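Local atomic coordinates of 3-chlorocatechol 1,2-dioxygenase (PDB entry 2BOY), a protein that probably catalyses intradiol cleavage of the aromatic ring of catechols, 3-chlorocatechol among them, at a ferric iron. Residues 228-233 / 245-250; 90-95 / 159-164; 81-86 / 141-146. All blocks are in the same frame, centred on the assembly; numbering follows the deposited sequence.

Contact 1 of 3, residues 228-233 / 245-250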
loop_
_atom_site.group_PDB
_atom_site.type_symbol
_atom_site.label_atom_id
_atom_site.label_comp_id
_atom_site.label_asym_id
_atom_site.label_seq_id
_atom_site.Cartn_x
_atom_site.Cartn_y
_atom_site.Cartn_z
ATOM N N LEU A 228 -3.225 16.192 -25.871
ATOM C CA LEU A 228 -3.000 17.228 -24.832
ATOM C C LEU A 228 -1.650 17.974 -24.975
ATOM O O LEU A 228 -1.256 18.756 -24.109
ATOM C CB LEU A 228 -3.061 16.558 -23.448
ATOM C CG LEU A 228 -4.375 15.769 -23.182
ATOM C CD1 LEU A 228 -4.295 15.038 -21.850
ATOM C CD2 LEU A 228 -5.599 16.727 -23.260
ATOM N N LEU A 229 -0.963 17.737 -26.074
ATOM C CA LEU A 229 0.277 18.439 -26.351
ATOM C C LEU A 229 0.048 19.760 -27.113
ATOM O O LEU A 229 -0.563 19.775 -28.194
ATOM C CB LEU A 229 1.256 17.511 -27.073
ATOM C CG LEU A 229 1.718 16.282 -26.239
ATOM C CD1 LEU A 229 2.193 15.186 -27.190
ATOM C CD2 LEU A 229 2.843 16.721 -25.320
ATOM N N LEU A 230 0.511 20.858 -26.523
ATOM C CA LEU A 230 0.309 22.179 -27.105
ATOM C C LEU A 230 1.516 22.573 -27.931
ATOM O O LEU A 230 2.635 22.174 -27.602
ATOM C CB LEU A 230 0.185 23.228 -26.006
ATOM C CG LEU A 230 -0.969 23.094 -25.005
ATOM C CD1 LEU A 230 -0.805 24.137 -23.894
ATOM C CD2 LEU A 230 -2.335 23.231 -25.678
ATOM N N SER A 231 1.271 23.350 -28.980
ATOM C CA SER A 231 2.341 24.015 -29.732
ATOM C C SER A 231 2.424 25.469 -29.301
ATOM O O SER A 231 1.411 26.132 -29.112
ATOM C CB SER A 231 2.070 23.931 -31.232
ATOM O OG SER A 231 0.861 24.584 -31.559
ATOM N N LEU A 232 3.645 25.955 -29.159
ATOM C CA LEU A 232 3.942 27.312 -28.739
ATOM C C LEU A 232 4.469 28.121 -29.930
ATOM O O LEU A 232 5.347 27.626 -30.679
ATOM C CB LEU A 232 5.055 27.249 -27.707
ATOM C CG LEU A 232 4.774 27.471 -26.222
ATOM C CD1 LEU A 232 3.321 27.180 -25.840
ATOM C CD2 LEU A 232 5.801 26.729 -25.356
ATOM N N ASP A 233 3.947 29.335 -30.099
ATOM C CA ASP A 233 4.503 30.286 -31.066
ATOM C C ASP A 233 5.259 31.374 -30.327
ATOM O O ASP A 233 4.750 31.960 -29.375
ATOM C CB ASP A 233 3.393 30.910 -31.914
ATOM C CG ASP A 233 2.724 29.895 -32.842
ATOM O OD1 ASP A 233 3.383 28.883 -33.188
ATOM O OD2 ASP A 233 1.556 30.031 -33.288
ATOM N N THR A 245 -0.260 30.195 -27.265
ATOM C CA THR A 245 -0.798 28.881 -27.606
ATOM C C THR A 245 -2.335 28.929 -27.581
ATOM O O THR A 245 -2.892 29.862 -27.060
ATOM C CB THR A 245 -0.201 27.817 -26.656
ATOM O OG1 THR A 245 -0.493 26.507 -27.172
ATOM C CG2 THR A 245 -0.884 27.830 -25.268
ATOM N N SER A 246 -2.993 27.937 -28.187
ATOM C CA SER A 246 -4.444 27.943 -28.355
ATOM C C SER A 246 -4.863 26.529 -28.070
ATOM O O SER A 246 -4.134 25.577 -28.400
ATOM C CB SER A 246 -4.846 28.253 -29.808
ATOM O OG SER A 246 -4.491 29.586 -30.129
ATOM N N TYR A 247 -6.026 26.382 -27.465
ATOM C CA TYR A 247 -6.608 25.058 -27.263
ATOM C C TYR A 247 -8.111 25.139 -27.288
ATOM O O TYR A 247 -8.692 26.093 -26.780
ATOM C CB TYR A 247 -6.178 24.423 -25.925
ATOM C CG TYR A 247 -6.514 22.946 -25.842
ATOM C CD1 TYR A 247 -5.722 21.979 -26.500
ATOM C CD2 TYR A 247 -7.616 22.522 -25.120
ATOM C CE1 TYR A 247 -6.055 20.604 -26.448
ATOM C CE2 TYR A 247 -7.959 21.199 -25.042
ATOM C CZ TYR A 247 -7.174 20.235 -25.718
ATOM O OH TYR A 247 -7.524 18.908 -25.615
ATOM N N LYS A 248 -8.735 24.104 -27.832
ATOM C CA LYS A 248 -10.180 24.025 -27.825
ATOM C C LYS A 248 -10.637 22.828 -27.026
ATOM O O LYS A 248 -10.301 21.671 -27.387
ATOM C CB LYS A 248 -10.728 23.893 -29.261
ATOM C CG LYS A 248 -12.249 23.670 -29.320
ATOM C CD LYS A 248 -12.800 23.465 -30.771
ATOM C CE LYS A 248 -12.624 22.001 -31.262
ATOM N NZ LYS A 248 -12.666 21.835 -32.786
ATOM N N PHE A 249 -11.396 23.101 -25.954
ATOM C CA PHE A 249 -11.986 22.078 -25.098
ATOM C C PHE A 249 -13.429 21.767 -25.548
ATOM O O PHE A 249 -14.140 22.647 -26.043
ATOM C CB PHE A 249 -12.105 22.566 -23.650
ATOM C CG PHE A 249 -10.777 23.004 -23.008
ATOM C CD1 PHE A 249 -10.411 24.341 -23.015
ATOM C CD2 PHE A 249 -9.989 22.085 -22.307
ATOM C CE1 PHE A 249 -9.237 24.786 -22.374
ATOM C CE2 PHE A 249 -8.792 22.518 -21.677
ATOM C CZ PHE A 249 -8.461 23.876 -21.701
ATOM N N THR A 250 -13.849 20.520 -25.373
ATOM C CA THR A 250 -15.245 20.148 -25.664
ATOM C C THR A 250 -15.912 19.563 -24.431
ATOM O O THR A 250 -15.318 18.722 -23.765
ATOM C CB THR A 250 -15.336 19.167 -26.811
ATOM O OG1 THR A 250 -14.783 19.763 -27.994
ATOM C CG2 THR A 250 -16.838 18.916 -27.189
HETATM O O HOH W 1 -1.657 24.146 -29.154
HETATM O O HOH W 2 -1.214 26.613 -30.653
#

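Contact 2 of 3, residues 90-95 / 159-164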
loop_
_atom_site.group_PDB
_atom_site.type_symbol
_atom_site.label_atom_id
_atom_site.label_comp_id
_atom_site.label_asym_id
_atom_site.label_seq_id
_atom_site.Cartn_x
_atom_site.Cartn_y
_atom_site.Cartn_z
ATOM N N TYR A 90 -7.680 38.396 -17.859
ATOM C CA TYR A 90 -7.323 37.291 -16.989
ATOM C C TYR A 90 -5.841 37.056 -16.916
ATOM O O TYR A 90 -5.187 36.791 -17.940
ATOM C CB TYR A 90 -7.973 36.023 -17.533
ATOM C CG TYR A 90 -9.480 36.004 -17.470
ATOM C CD1 TYR A 90 -10.216 35.319 -18.440
ATOM C CD2 TYR A 90 -10.168 36.591 -16.390
ATOM C CE1 TYR A 90 -11.597 35.209 -18.352
ATOM C CE2 TYR A 90 -11.569 36.497 -16.300
ATOM C CZ TYR A 90 -12.267 35.802 -17.294
ATOM O OH TYR A 90 -13.642 35.667 -17.249
ATOM N N THR A 91 -5.342 37.121 -15.695
ATOM C CA THR A 91 -3.926 36.938 -15.378
ATOM C C THR A 91 -3.784 36.061 -14.141
ATOM O O THR A 91 -4.367 36.367 -13.067
ATOM C CB THR A 91 -3.300 38.331 -15.105
ATOM O OG1 THR A 91 -3.478 39.159 -16.267
ATOM C CG2 THR A 91 -1.792 38.192 -14.925
ATOM N N MET A 92 -3.035 34.963 -14.254
ATOM C CA MET A 92 -2.830 34.074 -13.121
ATOM C C MET A 92 -2.104 34.818 -11.993
ATOM O O MET A 92 -1.287 35.718 -12.301
ATOM C CB MET A 92 -2.004 32.842 -13.531
ATOM C CG MET A 92 -2.726 31.873 -14.541
ATOM S SD MET A 92 -4.232 31.156 -13.835
ATOM C CE MET A 92 -3.553 29.901 -12.776
ATOM N N PRO A 93 -2.421 34.506 -10.727
ATOM C CA PRO A 93 -1.768 35.183 -9.590
ATOM C C PRO A 93 -0.271 34.944 -9.582
ATOM O O PRO A 93 0.180 33.780 -9.558
ATOM C CB PRO A 93 -2.486 34.616 -8.354
ATOM C CG PRO A 93 -3.910 34.240 -8.882
ATOM C CD PRO A 93 -3.535 33.622 -10.281
ATOM N N MET A 94 0.484 36.055 -9.724
ATOM C CA MET A 94 1.926 35.978 -9.852
ATOM C C MET A 94 2.558 37.082 -8.993
ATOM O O MET A 94 1.936 38.115 -8.745
ATOM C CB MET A 94 2.318 36.205 -11.322
ATOM C CG MET A 94 1.951 35.046 -12.196
ATOM S SD MET A 94 2.448 35.222 -13.882
ATOM C CE MET A 94 1.190 36.299 -14.469
ATOM N N ARG A 95 3.794 36.866 -8.571
ATOM C CA ARG A 95 4.478 37.866 -7.753
ATOM C C ARG A 95 4.931 39.017 -8.641
ATOM O O ARG A 95 5.073 38.832 -9.844
ATOM C CB ARG A 95 5.684 37.238 -7.056
ATOM C CG ARG A 95 5.208 36.280 -5.928
ATOM C CD ARG A 95 6.233 35.244 -5.518
ATOM N NE ARG A 95 6.483 34.192 -6.515
ATOM C CZ ARG A 95 7.182 33.093 -6.244
ATOM N NH1 ARG A 95 7.702 32.921 -5.027
ATOM N NH2 ARG A 95 7.383 32.168 -7.166
ATOM N N LEU A 159 -5.805 34.005 -21.405
ATOM C CA LEU A 159 -5.233 33.919 -20.054
ATOM C C LEU A 159 -3.736 34.195 -20.127
ATOM O O LEU A 159 -3.035 33.578 -20.948
ATOM C CB LEU A 159 -5.518 32.527 -19.451
ATOM C CG LEU A 159 -4.906 32.198 -18.058
ATOM C CD1 LEU A 159 -5.468 33.126 -17.005
ATOM C CD2 LEU A 159 -5.159 30.742 -17.681
ATOM N N ARG A 160 -3.255 35.120 -19.284
ATOM C CA ARG A 160 -1.822 35.364 -19.188
ATOM C C ARG A 160 -1.200 34.634 -17.985
ATOM O O ARG A 160 -1.672 34.734 -16.850
ATOM C CB ARG A 160 -1.521 36.866 -19.083
ATOM C CG ARG A 160 -0.052 37.176 -18.867
ATOM C CD ARG A 160 0.330 38.668 -18.964
ATOM N NE ARG A 160 1.270 39.017 -17.884
ATOM C CZ ARG A 160 1.055 39.976 -16.967
ATOM N NH1 ARG A 160 -0.050 40.713 -17.011
ATOM N NH2 ARG A 160 1.953 40.217 -16.007
ATOM N N THR A 161 -0.116 33.928 -18.238
ATOM C CA THR A 161 0.576 33.252 -17.175
ATOM C C THR A 161 2.048 33.149 -17.561
ATOM O O THR A 161 2.534 33.954 -18.372
ATOM C CB THR A 161 -0.136 31.908 -16.881
ATOM O OG1 THR A 161 0.482 31.275 -15.791
ATOM C CG2 THR A 161 -0.051 30.912 -18.061
ATOM N N ILE A 162 2.763 32.235 -16.926
ATOM C CA ILE A 162 4.155 31.972 -17.231
ATOM C C ILE A 162 4.231 30.495 -17.581
ATOM O O ILE A 162 3.375 29.738 -17.138
ATOM C CB ILE A 162 5.005 32.420 -16.001
ATOM C CG1 ILE A 162 5.444 33.878 -16.237
ATOM C CG2 ILE A 162 6.184 31.519 -15.738
ATOM C CD1 ILE A 162 5.625 34.692 -14.959
ATOM N N VAL A 163 5.164 30.094 -18.443
ATOM C CA VAL A 163 5.350 28.661 -18.745
ATOM C C VAL A 163 5.831 27.935 -17.500
ATOM O O VAL A 163 6.886 28.295 -16.955
ATOM C CB VAL A 163 6.330 28.434 -19.936
ATOM C CG1 VAL A 163 6.435 26.954 -20.278
ATOM C CG2 VAL A 163 5.859 29.215 -21.169
ATOM N N PRO A 164 5.078 26.918 -17.019
ATOM C CA PRO A 164 5.502 26.194 -15.824
ATOM C C PRO A 164 6.751 25.376 -16.147
ATOM O O PRO A 164 6.932 24.970 -17.289
ATOM C CB PRO A 164 4.309 25.223 -15.517
ATOM C CG PRO A 164 3.656 24.989 -16.900
ATOM C CD PRO A 164 3.856 26.344 -17.638
#

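Contact 3 of 3, residues 81-86 / 141-146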
loop_
_atom_site.group_PDB
_atom_site.type_symbol
_atom_site.label_atom_id
_atom_site.label_comp_id
_atom_site.label_asym_id
_atom_site.label_seq_id
_atom_site.Cartn_x
_atom_site.Cartn_y
_atom_site.Cartn_z
ATOM N N PRO A 81 -9.134 23.874 -3.727
ATOM C CA PRO A 81 -10.369 24.603 -4.017
ATOM C C PRO A 81 -10.274 26.025 -3.541
ATOM O O PRO A 81 -9.410 26.347 -2.703
ATOM C CB PRO A 81 -11.430 23.851 -3.172
ATOM C CG PRO A 81 -10.619 23.326 -2.000
ATOM C CD PRO A 81 -9.357 22.826 -2.703
ATOM N N GLY A 82 -11.145 26.868 -4.084
ATOM C CA GLY A 82 -11.223 28.228 -3.632
ATOM C C GLY A 82 -10.355 29.259 -4.340
ATOM O O GLY A 82 -10.284 30.391 -3.863
ATOM N N ALA A 83 -9.712 28.902 -5.444
ATOM C CA ALA A 83 -8.870 29.893 -6.168
ATOM C C ALA A 83 -9.661 31.145 -6.535
ATOM O O ALA A 83 -10.879 31.058 -6.796
ATOM C CB ALA A 83 -8.234 29.247 -7.452
ATOM N N PRO A 84 -9.005 32.306 -6.564
ATOM C CA PRO A 84 -9.703 33.564 -6.861
ATOM C C PRO A 84 -10.300 33.601 -8.277
ATOM O O PRO A 84 -9.728 33.066 -9.233
ATOM C CB PRO A 84 -8.608 34.626 -6.682
ATOM C CG PRO A 84 -7.309 33.859 -6.916
ATOM C CD PRO A 84 -7.550 32.505 -6.347
ATOM N N GLU A 85 -11.474 34.192 -8.399
ATOM C CA GLU A 85 -12.069 34.488 -9.706
ATOM C C GLU A 85 -11.242 35.631 -10.280
ATOM O O GLU A 85 -11.129 36.695 -9.662
ATOM C CB GLU A 85 -13.524 34.947 -9.555
ATOM C CG GLU A 85 -14.304 34.172 -8.486
ATOM C CD GLU A 85 -15.823 34.389 -8.560
ATOM O OE1 GLU A 85 -16.236 35.527 -8.873
ATOM O OE2 GLU A 85 -16.594 33.414 -8.313
ATOM N N LEU A 86 -10.600 35.388 -11.417
ATOM C CA LEU A 86 -9.697 36.395 -12.004
ATOM C C LEU A 86 -10.527 37.456 -12.707
ATOM O O LEU A 86 -11.663 37.204 -13.083
ATOM C CB LEU A 86 -8.764 35.716 -13.017
ATOM C CG LEU A 86 -7.932 34.566 -12.466
ATOM C CD1 LEU A 86 -6.972 34.011 -13.546
ATOM C CD2 LEU A 86 -7.155 34.960 -11.227
ATOM N N PRO A 141 3.147 32.426 -1.882
ATOM C CA PRO A 141 1.878 33.088 -1.566
ATOM C C PRO A 141 0.713 32.141 -1.835
ATOM O O PRO A 141 0.753 31.431 -2.863
ATOM C CB PRO A 141 1.829 34.263 -2.557
ATOM C CG PRO A 141 3.272 34.576 -2.858
ATOM C CD PRO A 141 3.938 33.198 -2.868
ATOM N N ASP A 142 -0.266 32.117 -0.928
ATOM C CA ASP A 142 -1.490 31.317 -1.150
ATOM C C ASP A 142 -2.135 31.662 -2.481
ATOM O O ASP A 142 -2.337 32.849 -2.794
ATOM C CB ASP A 142 -2.526 31.608 -0.061
ATOM C CG ASP A 142 -2.118 31.067 1.320
ATOM O OD1 ASP A 142 -1.171 30.253 1.445
ATOM O OD2 ASP A 142 -2.779 31.382 2.327
ATOM N N TYR A 143 -2.491 30.627 -3.233
ATOM C CA TYR A 143 -3.106 30.732 -4.560
ATOM C C TYR A 143 -2.192 31.313 -5.642
ATOM O O TYR A 143 -2.678 31.702 -6.701
ATOM C CB TYR A 143 -4.463 31.458 -4.549
ATOM C CG TYR A 143 -5.554 30.695 -3.770
ATOM C CD1 TYR A 143 -6.000 29.444 -4.193
ATOM C CD2 TYR A 143 -6.132 31.246 -2.609
ATOM C CE1 TYR A 143 -6.985 28.749 -3.479
ATOM C CE2 TYR A 143 -7.149 30.553 -1.886
ATOM C CZ TYR A 143 -7.540 29.310 -2.322
ATOM O OH TYR A 143 -8.530 28.632 -1.630
ATOM N N LEU A 144 -0.881 31.323 -5.415
ATOM C CA LEU A 144 -0.013 31.672 -6.542
ATOM C C LEU A 144 -0.344 30.646 -7.642
ATOM O O LEU A 144 -0.414 29.441 -7.335
ATOM C CB LEU A 144 1.444 31.514 -6.183
ATOM C CG LEU A 144 2.407 32.246 -7.120
ATOM C CD1 LEU A 144 2.292 33.778 -6.769
ATOM C CD2 LEU A 144 3.784 31.712 -6.928
ATOM N N PHE A 145 -0.507 31.101 -8.883
ATOM C CA PHE A 145 -0.686 30.205 -10.042
ATOM C C PHE A 145 -1.889 29.268 -9.881
ATOM O O PHE A 145 -1.871 28.148 -10.367
ATOM C CB PHE A 145 0.584 29.397 -10.360
ATOM C CG PHE A 145 1.633 30.220 -11.057
ATOM C CD1 PHE A 145 2.839 30.530 -10.405
ATOM C CD2 PHE A 145 1.366 30.771 -12.301
ATOM C CE1 PHE A 145 3.782 31.345 -11.050
ATOM C CE2 PHE A 145 2.304 31.571 -12.969
ATOM C CZ PHE A 145 3.517 31.855 -12.326
ATOM N N ARG A 146 -2.943 29.803 -9.269
ATOM C CA ARG A 146 -4.248 29.128 -9.180
ATOM C C ARG A 146 -5.326 30.165 -9.438
ATOM O O ARG A 146 -5.345 31.233 -8.784
ATOM C CB ARG A 146 -4.412 28.559 -7.759
ATOM C CG ARG A 146 -3.382 27.487 -7.387
ATOM C CD ARG A 146 -3.498 26.930 -5.952
ATOM N NE ARG A 146 -2.473 25.935 -5.647
ATOM C CZ ARG A 146 -2.546 24.625 -5.919
ATOM N NH1 ARG A 146 -3.619 24.093 -6.562
ATOM N NH2 ARG A 146 -1.542 23.833 -5.546
#

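Contact 1 of 3, residues 228-233 / 245-250
T245 and Y247 both have chi1 near -167°, which sets OG1 of T245 anti to the backbone N, toward S231 O, and likewise CG of Y247, on the L230 side. The two segments belong to the strands of a beta hairpin. T245 OG1 donates to S231 O at 2.7 Å, coming from above the carbonyl plane (40° out of it) with a C=O...donor angle of 139°. Water 1 bridges the strands beside this bond: it accepts from S231 N at 3.0 Å and donates to S246 O at 3.0 Å, and its other hydrogen goes to T245 OG1 at 3.3 Å. A second water links S231 OG to S246 N, the latter bond being weak. The remainder is apolar. L230 crosses Y247 at about a right angle, its CD2 lying 3.7 Å from Y247 CD1 and oblique to the ring, while L232 CD1 meets T245 CB at 3.7 Å. Y247 CD2 in turn stands 3.5 Å above the centre of the F249 ring. Backbone pairing of the hairpin is direct at D233 and E244. Beyond it, L228 and L230 bond to the neighbouring strand 204-210 through Y209, and T245 pairs with I104 of strand 102-110. The chemistry implies a hairpin that parts here and is bridged by a hydroxyl and water in place of backbone bonds, with T245 OG1 acting as donor to one strand and acceptor from the water between them.

Contact 2 of 3, residues 90-95 / 159-164
R160, M94 and L159 bury the most surface where the extended loop 90-95 runs beside the edge of strand 156-162, joined to it by a single parallel beta bridge between T91 and R160. R160 N donates to Y90 O at 2.9 Å and M92 N to R160 O at 2.9 Å, the pattern of a parallel bridge. The R160 side chain lies alongside T91, pointing the same way. T91 CG2 sits 3.7 Å above the guanidinium plane, offset toward its rim, and the methyl of M94 comes over the same face. On the buried side, L159 CD1 touches Y90 CB at 3.9 Å and M92 CG at 3.9 Å, with CD2 near the M92 sulfur. An alanine in place of L159 would probably open a gap beneath M92, leaving its thioether freer to turn. M92 CG is also pressed against T161 CB at 3.5 Å, tighter than usual; T161 OG1 is itself bonded to Q126, and M124 of strand 121-125 packs on both M92 and L159. At the far end of the contact M94 crosses I162, and its SD lies 3.4 Å from I162 CD1.

Contact 3 of 3, residues 81-86 / 141-146
Y143 and P81 meet through a short hydrogen bond, Y143 OH donating to P81 O at 2.7 Å, in the carbonyl plane on a lone pair (C=O...donor angle 136°). The acceptor lies at the edge of the ring. Behind the hydroxyl, the 82-84 backbone follows the ring obliquely, with G82 O 3.3 Å from Y143 CZ and A83 N 3.4 Å from Y143 CE1. P84 CD closes the other end, 3.7 Å from Y143 CB and 3.5 Å from R146 O, and A83 CB rests 3.6 Å from R146 C. G82 suits its place: a CB would collide with Y143 OH and with the carbonyl O of P81. Two overlapping type II turns, P141-L144 and Y143-R146, hold the tyrosine; it is the third residue of the first, with a positive phi of 67°, and F135 meets its ring edge-to-face. Farther out, R146 turns its guanidinium away from 81-86: NE bonds to S134 OG, which also bonds to L144 O, and NH1 bonds to O of Y78, a residue lining the benzhydroxamic acid pocket. The R146 side chain comes within about 4 Å of that of the iron ligand Y133. The two loops thus meet over the sheet: P84 and L86 bond to K148 of strand 146-150, A83 and R146 rest on D123 and W125 of strand 121-125, and L86 touches L159 of strand 156-162.

How the contacts relate
Along the chain the segments of contacts 3 and 2 alternate (81-86, 90-95, 141-146, 159-164), and contact 1 follows both. Contacts 2 and 3 lie 11 Å apart between centres and touch: P93 O and F145 N, 2.8 Å apart, probably form a hydrogen bond, and F145 CE2 packs on T161 OG1 at 3.4 Å. Contact 1 is 16 Å from contact 2 and 22 Å from contact 3, centre to centre. It shares a sheet with contact 2, through strand 102-110, which pairs with both 156-162 and 241-250. Contacts 2 and 3 tie the loop that follows helix 56-64 to the beta core of the intradiol dioxygenase fold. The side chain of R146 is about 8 Å from the Fe(III) ion.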